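Side-chain contacts in 3-hydroxy-3-methylglutaryl-CoA lyase (Acinetobacter baumannii, PDB 6NDS), which belongs to the HMGL-like family of TIM-barrel enzymes and binds coenzyme A and a zinc ion: residues A[78-81]-A[85-88]; A[116-119]-A[125-128]; A[266-271]-A[303-308]; A[179-184]-A[235-240]. All coordinates share one frame; numbering follows the deposited sequence.

Contact 1 of 4, residues A[78-81]-A[85-88]; sequences ITRH and IYVG. With EDO (1,2-ethanediol), chain G.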
loop_
_atom_site.group_PDB
_atom_site.type_symbol
_atom_site.label_atom_id
_atom_site.label_comp_id
_atom_site.label_asym_id
_atom_site.label_seq_id
_atom_site.Cartn_x
_atom_site.Cartn_y
_atom_site.Cartn_z
ATOM N N ILE A 78 -16.206 27.561 -9.445
ATOM C CA ILE A 78 -16.549 26.664 -8.347
ATOM C C ILE A 78 -17.379 27.396 -7.295
ATOM O O ILE A 78 -17.325 28.625 -7.153
ATOM C CB ILE A 78 -15.283 26.051 -7.714
ATOM C CG1 ILE A 78 -14.298 27.145 -7.282
ATOM C CG2 ILE A 78 -14.630 25.055 -8.684
ATOM C CD1 ILE A 78 -13.125 26.595 -6.433
ATOM N N THR A 79 -18.175 26.624 -6.564
ATOM C CA THR A 79 -18.889 27.132 -5.401
ATOM C C THR A 79 -17.927 27.201 -4.221
ATOM O O THR A 79 -17.355 26.180 -3.827
ATOM C CB THR A 79 -20.061 26.211 -5.079
ATOM O OG1 THR A 79 -20.926 26.138 -6.212
ATOM C CG2 THR A 79 -20.841 26.731 -3.856
ATOM N N ARG A 80 -17.740 28.391 -3.655
ATOM C CA ARG A 80 -16.792 28.579 -2.557
ATOM C C ARG A 80 -17.487 28.263 -1.236
ATOM O O ARG A 80 -18.404 28.981 -0.829
ATOM C CB ARG A 80 -16.256 30.011 -2.538
ATOM C CG ARG A 80 -15.571 30.472 -3.825
ATOM C CD ARG A 80 -14.340 29.658 -4.107
ATOM N NE ARG A 80 -13.609 30.184 -5.258
ATOM C CZ ARG A 80 -12.486 30.897 -5.181
ATOM N NH1 ARG A 80 -11.952 31.189 -4.002
ATOM N NH2 ARG A 80 -11.896 31.322 -6.290
ATOM N N HIS A 81 -17.057 27.198 -0.569
ATOM C CA HIS A 81 -17.487 26.946 0.802
ATOM C C HIS A 81 -16.648 27.801 1.737
ATOM O O HIS A 81 -15.423 27.843 1.602
ATOM C CB HIS A 81 -17.334 25.466 1.145
ATOM C CG HIS A 81 -18.296 24.578 0.421
ATOM N ND1 HIS A 81 -19.076 23.642 1.068
ATOM C CD2 HIS A 81 -18.610 24.488 -0.896
ATOM C CE1 HIS A 81 -19.825 23.010 0.180
ATOM N NE2 HIS A 81 -19.565 23.510 -1.017
ATOM N N ILE A 85 -10.243 26.239 2.285
ATOM C CA ILE A 85 -9.196 27.008 1.618
ATOM C C ILE A 85 -8.923 26.364 0.266
ATOM O O ILE A 85 -8.477 25.211 0.194
ATOM C CB ILE A 85 -7.927 27.068 2.485
ATOM C CG1 ILE A 85 -8.221 27.811 3.789
ATOM C CG2 ILE A 85 -6.764 27.705 1.725
ATOM C CD1 ILE A 85 -7.200 27.528 4.870
ATOM N N TYR A 86 -9.202 27.100 -0.813
ATOM C CA TYR A 86 -8.948 26.640 -2.171
ATOM C C TYR A 86 -7.561 27.109 -2.593
ATOM O O TYR A 86 -7.307 28.319 -2.685
ATOM C CB TYR A 86 -10.038 27.153 -3.116
ATOM C CG TYR A 86 -11.404 26.591 -2.739
ATOM C CD1 TYR A 86 -11.822 25.351 -3.211
ATOM C CD2 TYR A 86 -12.253 27.295 -1.886
ATOM C CE1 TYR A 86 -13.050 24.821 -2.859
ATOM C CE2 TYR A 86 -13.488 26.775 -1.519
ATOM C CZ TYR A 86 -13.879 25.541 -2.014
ATOM O OH TYR A 86 -15.088 25.017 -1.654
ATOM N N VAL A 87 -6.672 26.148 -2.845
ATOM C CA VAL A 87 -5.246 26.378 -3.047
ATOM C C VAL A 87 -4.943 26.315 -4.535
ATOM O O VAL A 87 -5.455 25.443 -5.239
ATOM C CB VAL A 87 -4.415 25.318 -2.295
ATOM C CG1 VAL A 87 -2.918 25.562 -2.493
ATOM C CG2 VAL A 87 -4.798 25.260 -0.797
ATOM N N GLY A 88 -4.091 27.223 -5.013
ATOM C CA GLY A 88 -3.560 27.119 -6.363
ATOM C C GLY A 88 -2.047 26.935 -6.364
ATOM O O GLY A 88 -1.340 27.618 -5.615
HETATM C C1 EDO G . -20.080 30.969 -9.421
HETATM O O1 EDO G . -18.867 31.643 -9.071
HETATM C C2 EDO G . -20.347 29.879 -8.394
HETATM O O2 EDO G . -20.248 30.436 -7.079
#
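The hydroxyl OH of Tyr86 takes a nearly straight bond from the backbone N of His81 (N to OH 3.1 Å, 170°), and Ser47 OG is a second hydrogen-bonding partner. The setting is a helix-to-strand loop of the TIM barrel: residues 78-81 follow helix 71-77, and Tyr86 stands on strand 85-90 with its ring reaching outward into that loop. Two partners thus pin the far end of a buried ring. The N-H of His81 arrives near the ring plane, at the edge, while CB and CD2 of the His81 side chain each pass 3.6 Å from the same OH atom of Tyr86.

Apolar contacts hold the body of the ring. Ile78 lays its CD1 methyl over one face, 4.1 Å from the centroid of the Tyr86 ring, in a CH-pi contact. Its CG1 branch sits between the backbone N and the carbonyl carbon (chi1 54°), a position that turns CD1 onto the ring; the same side chain also packs on Ile40 and Ile43 of helix 36-46. Arg80 contributes its aliphatic part, with CD 3.9 Å from Tyr86 CD2, whereas its guanidinium continues past the ring to the carbonyls of Asn103 and Phe75. At the outer side of the loop a 1,2-ethanediol, probably from the crystallisation liquor, gives a weak hydrogen bond from its O2 to Ile78 O at 3.4 Å.

Contact 2 of 4, residues A[116-119]-A[125-128]; sequences THNL and TKAQ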
loop_
_atom_site.group_PDB
_atom_site.type_symbol
_atom_site.label_atom_id
_atom_site.label_comp_id
_atom_site.label_asym_id
_atom_site.label_seq_id
_atom_site.Cartn_x
_atom_site.Cartn_y
_atom_site.Cartn_z
ATOM N N THR A 116 18.449 19.202 -10.707
ATOM C CA THR A 116 18.094 18.620 -12.001
ATOM C C THR A 116 16.585 18.588 -12.189
ATOM O O THR A 116 16.069 18.932 -13.261
ATOM C CB THR A 116 18.660 17.206 -12.131
ATOM O OG1 THR A 116 20.084 17.234 -11.998
ATOM C CG2 THR A 116 18.281 16.618 -13.482
ATOM N N HIS A 117 15.851 18.163 -11.157
ATOM C CA HIS A 117 14.401 18.126 -11.269
ATOM C C HIS A 117 13.807 19.530 -11.364
ATOM O O HIS A 117 12.831 19.742 -12.090
ATOM C CB HIS A 117 13.804 17.363 -10.086
ATOM C CG HIS A 117 12.341 17.094 -10.222
ATOM N ND1 HIS A 117 11.381 17.908 -9.660
ATOM C CD2 HIS A 117 11.672 16.104 -10.858
ATOM C CE1 HIS A 117 10.182 17.433 -9.949
ATOM N NE2 HIS A 117 10.331 16.336 -10.669
ATOM N N ASN A 118 14.363 20.500 -10.630
ATOM C CA ASN A 118 13.840 21.859 -10.739
ATOM C C ASN A 118 14.031 22.408 -12.147
ATOM O O ASN A 118 13.144 23.084 -12.685
ATOM C CB ASN A 118 14.505 22.781 -9.714
ATOM C CG ASN A 118 13.584 23.912 -9.281
ATOM O OD1 ASN A 118 12.547 23.676 -8.653
ATOM N ND2 ASN A 118 13.941 25.140 -9.635
ATOM N N LEU A 119 15.181 22.135 -12.758
ATOM C CA LEU A 119 15.393 22.562 -14.140
ATOM C C LEU A 119 14.451 21.834 -15.097
ATOM O O LEU A 119 13.903 22.446 -16.019
ATOM C CB LEU A 119 16.850 22.340 -14.539
ATOM C CG LEU A 119 17.875 23.290 -13.916
ATOM C CD1 LEU A 119 19.284 22.734 -14.066
ATOM C CD2 LEU A 119 17.771 24.675 -14.559
ATOM N N THR A 125 16.872 27.298 -12.092
ATOM C CA THR A 125 17.564 26.795 -10.923
ATOM C C THR A 125 16.741 27.067 -9.671
ATOM O O THR A 125 15.777 27.844 -9.679
ATOM C CB THR A 125 18.930 27.461 -10.772
ATOM O OG1 THR A 125 18.746 28.872 -10.589
ATOM C CG2 THR A 125 19.793 27.239 -12.010
ATOM N N LYS A 126 17.144 26.418 -8.576
ATOM C CA LYS A 126 16.520 26.699 -7.289
ATOM C C LYS A 126 16.695 28.163 -6.900
ATOM O O LYS A 126 15.770 28.779 -6.355
ATOM C CB LYS A 126 17.102 25.783 -6.216
ATOM C CG LYS A 126 16.691 24.336 -6.372
ATOM C CD LYS A 126 17.283 23.482 -5.255
ATOM C CE LYS A 126 18.703 23.085 -5.532
ATOM N NZ LYS A 126 19.187 22.183 -4.454
ATOM N N ALA A 127 17.873 28.737 -7.169
ATOM C CA ALA A 127 18.092 30.143 -6.846
ATOM C C ALA A 127 17.136 31.034 -7.624
ATOM O O ALA A 127 16.613 32.018 -7.085
ATOM C CB ALA A 127 19.541 30.548 -7.136
ATOM N N GLN A 128 16.898 30.707 -8.897
ATOM C CA GLN A 128 15.948 31.481 -9.691
ATOM C C GLN A 128 14.530 31.307 -9.174
ATOM O O GLN A 128 13.752 32.265 -9.164
ATOM C CB GLN A 128 16.032 31.085 -11.162
ATOM C CG GLN A 128 17.332 31.510 -11.821
ATOM C CD GLN A 128 17.506 30.952 -13.220
ATOM O OE1 GLN A 128 17.394 29.748 -13.441
ATOM N NE2 GLN A 128 17.791 31.831 -14.174
#
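Apolar contact between Leu119 and Thr125 closes the outer part of this helix-loop-helix junction of the TIM barrel, where a short loop joins helix 115-122 to helix 126-140. The two side chains lie alongside one another and point the same way: Leu119 CD2 comes within 4.1 Å of Thr125 CG2, and the same methyl lies 3.7 Å from the backbone N of Thr125. Deeper in, the aliphatic part of Lys126 passes the amide of Asn118, CG to CG at 4.3 Å, before Lys126 NZ reaches a salt bridge with Glu166 OE2 and a hydrogen bond to Ala113 O.

Polar contacts centre on the buried Asn118. Its CG swings away from the backbone N (chi1 -150°), bringing ND2 to 3.3 Å from Thr125 O. The rotation of the amide is fixed by partners at both ends: OD1 accepts from Ser112 N, and ND2 donates to Met124 O and Ser129 OG, so the side chain ties the end of strand 106-112 to the start of the second helix.

Capping bonds form the third group. Thr125 is the N-cap and makes a capping box with Gln128, whose N donates to Thr125 OG1 at 3.1 Å. In return, Thr125 N donates to Gln128 OE1 at 2.8 Å, meeting a lone pair in the carbonyl plane.

Contact 3 of 4, residues A[266-271]-A[303-308]; sequences MCEEIG and AGRNTD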
loop_
_atom_site.group_PDB
_atom_site.type_symbol
_atom_site.label_atom_id
_atom_site.label_comp_id
_atom_site.label_asym_id
_atom_site.label_seq_id
_atom_site.Cartn_x
_atom_site.Cartn_y
_atom_site.Cartn_z
ATOM N N MET A 266 -8.004 3.929 6.363
ATOM C CA MET A 266 -6.981 3.570 7.340
ATOM C C MET A 266 -7.212 4.285 8.669
ATOM O O MET A 266 -7.182 3.664 9.744
ATOM C CB MET A 266 -5.595 3.917 6.790
ATOM C CG MET A 266 -4.497 3.590 7.807
ATOM S SD MET A 266 -2.808 3.801 7.204
ATOM C CE MET A 266 -2.618 5.583 7.262
ATOM N N CYS A 267 -7.442 5.602 8.611
ATOM C CA CYS A 267 -7.726 6.382 9.816
ATOM C C CYS A 267 -8.974 5.879 10.518
ATOM O O CYS A 267 -8.990 5.732 11.744
ATOM C CB CYS A 267 -7.896 7.856 9.460
ATOM S SG CYS A 267 -6.386 8.659 8.901
ATOM N N GLU A 268 -10.046 5.635 9.750
ATOM C CA GLU A 268 -11.314 5.230 10.341
ATOM C C GLU A 268 -11.188 3.887 11.060
ATOM O O GLU A 268 -11.723 3.707 12.160
ATOM C CB GLU A 268 -12.390 5.195 9.246
ATOM C CG GLU A 268 -13.793 4.979 9.759
ATOM C CD GLU A 268 -14.851 5.820 9.046
ATOM O OE1 GLU A 268 -14.551 6.941 8.558
ATOM O OE2 GLU A 268 -16.005 5.357 9.020
ATOM N N GLU A 269 -10.446 2.944 10.471
ATOM C CA GLU A 269 -10.275 1.633 11.093
ATOM C C GLU A 269 -9.356 1.682 12.312
ATOM O O GLU A 269 -9.575 0.946 13.280
ATOM C CB GLU A 269 -9.740 0.640 10.061
ATOM C CG GLU A 269 -10.767 0.301 8.989
ATOM C CD GLU A 269 -12.024 -0.315 9.584
ATOM O OE1 GLU A 269 -11.921 -1.389 10.213
ATOM O OE2 GLU A 269 -13.115 0.292 9.456
ATOM N N ILE A 270 -8.305 2.507 12.268
ATOM C CA ILE A 270 -7.372 2.597 13.390
ATOM C C ILE A 270 -7.986 3.352 14.553
ATOM O O ILE A 270 -7.713 3.037 15.718
ATOM C CB ILE A 270 -6.071 3.276 12.919
ATOM C CG1 ILE A 270 -5.252 2.330 12.044
ATOM C CG2 ILE A 270 -5.229 3.751 14.096
ATOM C CD1 ILE A 270 -4.047 3.062 11.419
ATOM N N GLY A 271 -8.820 4.342 14.270
ATOM C CA GLY A 271 -9.334 5.234 15.278
ATOM C C GLY A 271 -8.731 6.624 15.256
ATOM O O GLY A 271 -8.891 7.363 16.242
ATOM N N ALA A 303 -12.945 -2.688 -3.542
ATOM C CA ALA A 303 -13.348 -3.716 -2.592
ATOM C C ALA A 303 -14.499 -3.290 -1.696
ATOM O O ALA A 303 -15.200 -4.162 -1.162
ATOM C CB ALA A 303 -12.157 -4.115 -1.710
ATOM N N GLY A 304 -14.710 -1.990 -1.523
ATOM C CA GLY A 304 -15.606 -1.503 -0.497
ATOM C C GLY A 304 -14.971 -1.622 0.877
ATOM O O GLY A 304 -13.950 -2.276 1.074
ATOM N N ARG A 305 -15.588 -0.960 1.850
ATOM C CA ARG A 305 -15.077 -0.994 3.216
ATOM C C ARG A 305 -15.399 -2.334 3.882
ATOM O O ARG A 305 -16.154 -3.159 3.357
ATOM C CB ARG A 305 -15.665 0.155 4.025
ATOM C CG ARG A 305 -17.177 0.065 4.147
ATOM C CD ARG A 305 -17.730 1.337 4.767
ATOM N NE ARG A 305 -17.007 1.646 5.996
ATOM C CZ ARG A 305 -17.063 2.816 6.618
ATOM N NH1 ARG A 305 -17.824 3.787 6.121
ATOM N NH2 ARG A 305 -16.359 3.009 7.732
ATOM N N ASN A 306 -14.813 -2.542 5.074
ATOM C CA ASN A 306 -14.969 -3.811 5.794
ATOM C C ASN A 306 -16.432 -4.175 6.006
ATOM O O ASN A 306 -16.801 -5.358 5.961
ATOM C CB ASN A 306 -14.285 -3.732 7.159
ATOM C CG ASN A 306 -12.780 -3.957 7.099
ATOM O OD1 ASN A 306 -12.145 -3.776 6.065
ATOM N ND2 ASN A 306 -12.205 -4.356 8.229
ATOM N N THR A 307 -17.276 -3.175 6.291
ATOM C CA THR A 307 -18.658 -3.437 6.665
ATOM C C THR A 307 -19.551 -3.747 5.473
ATOM O O THR A 307 -20.726 -4.065 5.671
ATOM C CB THR A 307 -19.235 -2.248 7.445
ATOM O OG1 THR A 307 -19.054 -1.044 6.692
ATOM C CG2 THR A 307 -18.542 -2.101 8.789
ATOM N N ASP A 308 -19.036 -3.650 4.250
ATOM C CA ASP A 308 -19.760 -4.118 3.065
ATOM C C ASP A 308 -19.651 -5.637 3.026
ATOM O O ASP A 308 -18.716 -6.200 2.457
ATOM C CB ASP A 308 -19.195 -3.485 1.799
ATOM C CG ASP A 308 -19.613 -2.045 1.633
ATOM O OD1 ASP A 308 -20.409 -1.548 2.462
ATOM O OD2 ASP A 308 -19.156 -1.406 0.661
HETATM O O HOH W 1 -13.608 2.325 7.720
HETATM O O HOH W 2 -15.657 -0.469 7.475
#
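Glu268 and Arg305 form a salt bridge, with NH2 of Arg305 donating to OE2 of Glu268 at 2.7 Å and an N-H...O angle of 164°. The donor uses the edge of the guanidinium, almost in its plane, yet it meets the oxygen from above the carboxylate, 51° out of that plane. Only the NH2-OE2 pair bonds, and the carboxylate and guanidinium planes stand 61° apart, so this is a single-point contact, not a flat, two-pronged pairing. Beside it, Glu269 OE1 approaches Asn306 ND2 at 3.6 Å, a looser meeting.

Two waters make the next shell. One gives a hydrogen bond to Glu269 OE2 at 2.7 Å and weakly accepts from Arg305 NH2; the other accepts from Arg305 NE at 2.9 Å and gives only a weak hydrogen bond to Glu269 OE2. Glu269 is therefore linked to the arginine through solvent, its OE2 staying 4.6 Å from Arg305 NH2.

Further out lie the groups that set these side chains in place. The backbone turns sharply from Arg305 to Asp308 in a type I beta turn, after Gly304 has ended helix 299-303 with a positive phi. Arg305 NH1 has its own salt bridge to Asp279 OD1, and Asn306 ND2 donates to the carbonyl of Met190 of the second subunit, so the loop also belongs to the dimer interface.

With two carboxylates bonded directly and a third reached through water, negative charge outnumbers the single arginine, which would probably favour the charged guanidinium; bonds at NH1, NH2 and, to water, at NE fix its rotation.

Contact 4 of 4, residues A[179-184]-A[235-240]; sequences IHNITL and ARRFDA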
loop_
_atom_site.group_PDB
_atom_site.type_symbol
_atom_site.label_atom_id
_atom_site.label_comp_id
_atom_site.label_asym_id
_atom_site.label_seq_id
_atom_site.Cartn_x
_atom_site.Cartn_y
_atom_site.Cartn_z
ATOM N N ILE A 179 7.149 32.507 5.157
ATOM C CA ILE A 179 6.280 31.407 4.752
ATOM C C ILE A 179 6.553 30.261 5.719
ATOM O O ILE A 179 7.550 29.544 5.590
ATOM C CB ILE A 179 6.519 31.009 3.295
ATOM C CG1 ILE A 179 6.222 32.197 2.373
ATOM C CG2 ILE A 179 5.656 29.787 2.914
ATOM C CD1 ILE A 179 6.706 32.003 0.951
ATOM N N HIS A 180 5.672 30.088 6.703
ATOM C CA HIS A 180 5.867 29.077 7.733
ATOM C C HIS A 180 5.027 27.829 7.513
ATOM O O HIS A 180 5.240 26.830 8.209
ATOM C CB HIS A 180 5.573 29.658 9.125
ATOM C CG HIS A 180 6.673 30.528 9.661
ATOM N ND1 HIS A 180 7.449 30.163 10.742
ATOM C CD2 HIS A 180 7.127 31.740 9.262
ATOM C CE1 HIS A 180 8.334 31.114 10.986
ATOM N NE2 HIS A 180 8.159 32.083 10.104
ATOM N N ASN A 181 4.101 27.843 6.559
ATOM C CA ASN A 181 3.435 26.614 6.145
ATOM C C ASN A 181 4.256 25.961 5.042
ATOM O O ASN A 181 4.523 26.582 4.003
ATOM C CB ASN A 181 2.006 26.884 5.683
ATOM C CG ASN A 181 1.053 27.072 6.849
ATOM O OD1 ASN A 181 1.479 27.286 7.981
ATOM N ND2 ASN A 181 -0.241 26.976 6.582
ATOM N N ILE A 182 4.632 24.700 5.264
ATOM C CA ILE A 182 5.609 23.987 4.449
ATOM C C ILE A 182 5.036 22.636 4.049
ATOM O O ILE A 182 4.459 21.930 4.884
ATOM C CB ILE A 182 6.937 23.788 5.227
ATOM C CG1 ILE A 182 7.543 25.130 5.649
ATOM C CG2 ILE A 182 7.919 22.952 4.420
ATOM C CD1 ILE A 182 7.891 26.035 4.492
ATOM N N THR A 183 5.207 22.264 2.784
ATOM C CA THR A 183 4.924 20.905 2.331
ATOM C C THR A 183 6.223 20.211 1.953
ATOM O O THR A 183 7.020 20.755 1.183
ATOM C CB THR A 183 3.983 20.902 1.127
ATOM O OG1 THR A 183 2.713 21.453 1.513
ATOM C CG2 THR A 183 3.779 19.466 0.562
ATOM N N LEU A 184 6.424 19.004 2.477
ATOM C CA LEU A 184 7.494 18.130 2.011
ATOM C C LEU A 184 6.877 17.082 1.102
ATOM O O LEU A 184 6.017 16.306 1.542
ATOM C CB LEU A 184 8.223 17.461 3.175
ATOM C CG LEU A 184 8.774 18.422 4.212
ATOM C CD1 LEU A 184 9.428 17.624 5.348
ATOM C CD2 LEU A 184 9.770 19.392 3.570
ATOM N N ALA A 235 3.311 14.424 12.797
ATOM C CA ALA A 235 2.745 15.107 11.643
ATOM C C ALA A 235 1.248 14.837 11.548
ATOM O O ALA A 235 0.765 13.761 11.922
ATOM C CB ALA A 235 3.431 14.650 10.358
ATOM N N ARG A 236 0.507 15.833 11.056
ATOM C CA ARG A 236 -0.951 15.739 11.029
ATOM C C ARG A 236 -1.607 16.129 9.711
ATOM O O ARG A 236 -2.748 15.714 9.480
ATOM C CB ARG A 236 -1.560 16.599 12.154
ATOM C CG ARG A 236 -1.167 16.137 13.560
ATOM C CD ARG A 236 -1.829 14.797 13.876
ATOM N NE ARG A 236 -1.593 14.329 15.243
ATOM C CZ ARG A 236 -0.603 13.508 15.600
ATOM N NH1 ARG A 236 0.276 13.087 14.693
ATOM N NH2 ARG A 236 -0.483 13.104 16.864
ATOM N N ARG A 237 -0.947 16.884 8.831
ATOM C CA ARG A 237 -1.559 17.333 7.580
ATOM C C ARG A 237 -1.004 16.525 6.415
ATOM O O ARG A 237 0.217 16.455 6.242
ATOM C CB ARG A 237 -1.296 18.823 7.351
ATOM C CG ARG A 237 -1.901 19.756 8.435
ATOM C CD ARG A 237 -1.489 21.233 8.287
ATOM N NE ARG A 237 -1.791 21.736 6.952
ATOM C CZ ARG A 237 -1.426 22.917 6.477
ATOM N NH1 ARG A 237 -0.769 23.786 7.238
ATOM N NH2 ARG A 237 -1.736 23.238 5.225
ATOM N N PHE A 238 -1.897 15.925 5.612
ATOM C CA PHE A 238 -1.468 15.024 4.540
ATOM C C PHE A 238 -2.275 15.279 3.278
ATOM O O PHE A 238 -3.505 15.340 3.335
ATOM C CB PHE A 238 -1.615 13.545 4.950
ATOM C CG PHE A 238 -0.738 13.156 6.101
ATOM C CD1 PHE A 238 0.525 12.636 5.873
ATOM C CD2 PHE A 238 -1.167 13.337 7.412
ATOM C CE1 PHE A 238 1.350 12.280 6.935
ATOM C CE2 PHE A 238 -0.363 12.981 8.484
ATOM C CZ PHE A 238 0.900 12.447 8.255
ATOM N N ASP A 239 -1.573 15.410 2.150
ATOM C CA ASP A 239 -2.210 15.503 0.839
ATOM C C ASP A 239 -2.555 14.111 0.298
ATOM O O ASP A 239 -1.797 13.153 0.463
ATOM C CB ASP A 239 -1.288 16.192 -0.170
ATOM C CG ASP A 239 -1.109 17.689 0.082
ATOM O OD1 ASP A 239 -1.906 18.299 0.837
ATOM O OD2 ASP A 239 -0.172 18.271 -0.514
ATOM N N ALA A 240 -3.682 14.018 -0.407
ATOM C CA ALA A 240 -4.092 12.763 -1.036
ATOM C C ALA A 240 -4.972 13.110 -2.226
ATOM O O ALA A 240 -5.521 14.206 -2.300
ATOM C CB ALA A 240 -4.839 11.853 -0.044
HETATM O O HOH W 3 0.669 20.890 -0.258
#
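Arg237, the first residue of its segment to meet the other, brings NH1 up to the side-chain amide of Asn181. The chain runs out extended and then folds at chi3 (54°), which carries the guanidinium across the inside of the barrel. Asn181 comes to the edge of that group, near its plane, with the amide turned 69° against it, so the flat groups cross and do not stack. The guanidinium is well supplied: NE donates to Gln19 OE1 and NH1 to the carbonyl of Glu210, which fixes its rotation in a buried place.

Two residues on, Asp239 again points its side chain toward the first segment. Here a water joins the two side chains, donating to Asp239 OD2 at 2.8 Å and hydrogen-bonded to Thr183 OG1, also at 2.8 Å; the Thr183 methyl CG2 lies 4.3 Å from OD2 of Asp239. That carboxylate has other partners too, OD1 with Gln19 NE2 and OD2 with His215 ND1. Since His215 is a zinc ligand, Asp239 is a second-shell residue and probably helps to orient the imidazole, while Thr183 OG1 is also bonded to Asn147 ND2.

In the parallel barrel, strand 212-216 runs between strands 182-186 and 237-240, and Thr183, Arg237 and Asp239 all touch its Thr213. The contact thus bridges over one strand on the barrel interior, whereas Ile182 faces outward onto helix 164-176.

The four contacts lie at different depths and on different sides of one TIM barrel. Contact 4 is the innermost, its centre about 9 Å from that of the chain, and the Asp239 side chain is about 7 Å from the zinc ion. Contact 1 shares the same sheet; its nearest atoms come within about 7 Å of contact 4, but it lies on the outward side of strand 85-90. Contact 2 lies near the coenzyme A: the Asn118 side chain is about 8 Å from it and about 13 Å from the zinc. Contact 3 lies across the chain's centre from contact 2, their centres about 41 Å apart, and meets the second subunit.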